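Major centromere autoantigen B (Homo sapiens, PDB 1UFI) binds centromeric DNA as a homodimer, its two copies joined through a C-terminal dimerization domain made of paired helices. Local coordinates at the interface of chains A and B. Numbering follows the deposited sequence. Chains: chain A/B, Major centromere autoantigen B.

The interface of chains A and B. Residues chain A 38-39, 42; chain B 31, 35.
B:His35 reaches across to A:Asp42 and gives its ring N-H at ND1 to the carboxylate oxygen OD2, a short, nearly straight hydrogen bond of 2.5 Å. The oxygen lies in the plane of the imidazole and accepts through its syn lone pair, the one on the side of OD1. Carboxylate and ring are also nearly coplanar, 9° apart, although the side chains themselves approach roughly perpendicular to one another. With CG anti to the carbonyl carbon (chi1 -62°), the imidazole of B:His35 points toward chain A, its ND1 facing the carboxylate. The carboxylate would probably stabilise a protonated imidazole, which would make the pair a charged one, but the hydrogen count is not seen.

Both faces of the same ring are covered. Over one face, the methylene CB of A:His38 sits 4.0 Å from the ring centroid in a CH-pi contact; over the other, the backbone carbonyl oxygen O of B:Arg31, one helical turn earlier, stands above the ring centre. Sandwiched in this way and tied at its ND1 edge, the imidazole is probably restricted in its rotation.

Apolar packing continues at the base of the side chain, where the methyl CD1 of A:Leu39 touches CB of B:His35 at 4.0 Å, the two side chains running past each other in opposite directions.

At the rim, the B:Arg31 chain, extended from CG to NE and then turned at its end, brings NH2 of its guanidinium to 4.0 Å from ND1 of A:His38. The two planes stand almost perpendicular, a loose approach without a hydrogen bond. One face of the guanidinium lies against CE1 of B:His35 in its own chain, toward the rim of the group.

All five residues belong to helix 30-49 of one chain or the other, and the two-fold axis repeats the patch with the chains exchanged. The site probably helps to hold helix 30-49 of one chain against its counterpart in the CENP-B dimer, adding a directional polar tie to the packing.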
ATOM      1  N   HIS A  38      -5.478  -7.623  -0.827  1.00 15.18           N
ATOM      2  CA  HIS A  38      -6.535  -6.817  -1.449  1.00 15.96           C
ATOM      3  C   HIS A  38      -5.985  -5.580  -2.154  1.00 15.67           C
ATOM      4  O   HIS A  38      -6.372  -5.278  -3.282  1.00 17.00           O
ATOM      5  CB  HIS A  38      -7.649  -6.497  -0.446  1.00 16.03           C
ATOM      6  CG  HIS A  38      -8.565  -7.668  -0.229  1.00 22.15           C
ATOM      7  ND1 HIS A  38      -9.585  -7.984  -1.119  1.00 25.13           N
ATOM      8  CD2 HIS A  38      -8.522  -8.673   0.675  1.00 21.69           C
ATOM      9  CE1 HIS A  38     -10.180  -9.100  -0.703  1.00 24.58           C
ATOM     10  NE2 HIS A  38      -9.555  -9.535   0.382  1.00 28.32           N
ATOM     11  N   LEU A  39      -5.115  -4.826  -1.501  1.00 15.84           N
ATOM     12  CA  LEU A  39      -4.601  -3.603  -2.174  1.00 15.98           C
ATOM     13  C   LEU A  39      -3.751  -3.922  -3.413  1.00 15.95           C
ATOM     14  O   LEU A  39      -3.850  -3.240  -4.432  1.00 17.40           O
ATOM     15  CB  LEU A  39      -3.900  -2.683  -1.149  1.00 14.85           C
ATOM     16  CG  LEU A  39      -3.702  -1.303  -1.765  1.00 18.07           C
ATOM     17  CD1 LEU A  39      -5.012  -0.674  -2.079  1.00 18.69           C
ATOM     18  CD2 LEU A  39      -2.872  -0.483  -0.717  1.00 18.88           C
ATOM     19  N   ASP A  42      -6.069  -4.624  -6.208  1.00 17.98           N
ATOM     20  CA  ASP A  42      -6.704  -3.412  -6.737  1.00 17.80           C
ATOM     21  C   ASP A  42      -5.693  -2.732  -7.642  1.00 19.45           C
ATOM     22  O   ASP A  42      -6.042  -2.248  -8.741  1.00 19.14           O
ATOM     23  CB  ASP A  42      -7.106  -2.395  -5.616  1.00 19.86           C
ATOM     24  CG  ASP A  42      -8.225  -2.898  -4.723  1.00 21.40           C
ATOM     25  OD1 ASP A  42      -9.083  -3.679  -5.191  1.00 23.25           O
ATOM     26  OD2 ASP A  42      -8.300  -2.564  -3.525  1.00 22.03           O
TER
ATOM     27  N   ARG B  31     -14.888   0.725  -2.495  1.00 32.76           N
ATOM     28  CA  ARG B  31     -14.205  -0.504  -2.121  1.00 31.02           C
ATOM     29  C   ARG B  31     -12.682  -0.319  -2.170  1.00 29.62           C
ATOM     30  O   ARG B  31     -11.950  -0.619  -1.195  1.00 28.67           O
ATOM     31  CB  ARG B  31     -14.612  -1.641  -3.058  1.00 32.34           C
ATOM     32  CG  ARG B  31     -14.225  -3.034  -2.578  1.00 33.72           C
ATOM     33  CD  ARG B  31     -14.786  -4.148  -3.452  1.00 37.81           C
ATOM     34  NE  ARG B  31     -14.012  -5.399  -3.395  1.00 39.50           N
ATOM     35  CZ  ARG B  31     -14.073  -6.280  -2.388  1.00 43.86           C
ATOM     36  NH1 ARG B  31     -14.861  -6.051  -1.328  1.00 44.10           N
ATOM     37  NH2 ARG B  31     -13.336  -7.383  -2.436  1.00 41.98           N
ATOM     38  N   HIS B  35      -9.866  -0.134   0.934  1.00 23.58           N
ATOM     39  CA  HIS B  35      -8.595  -0.875   0.996  1.00 21.16           C
ATOM     40  C   HIS B  35      -7.365  -0.002   1.220  1.00 21.47           C
ATOM     41  O   HIS B  35      -6.457  -0.392   1.987  1.00 19.03           O
ATOM     42  CB  HIS B  35      -8.464  -1.710  -0.255  1.00 21.99           C
ATOM     43  CG  HIS B  35      -9.532  -2.737  -0.412  1.00 21.15           C
ATOM     44  ND1 HIS B  35      -9.805  -3.319  -1.616  1.00 21.98           N
ATOM     45  CD2 HIS B  35     -10.371  -3.321   0.489  1.00 28.88           C
ATOM     46  CE1 HIS B  35     -10.782  -4.200  -1.473  1.00 27.77           C
ATOM     47  NE2 HIS B  35     -11.123  -4.235  -0.197  1.00 26.67           N
TER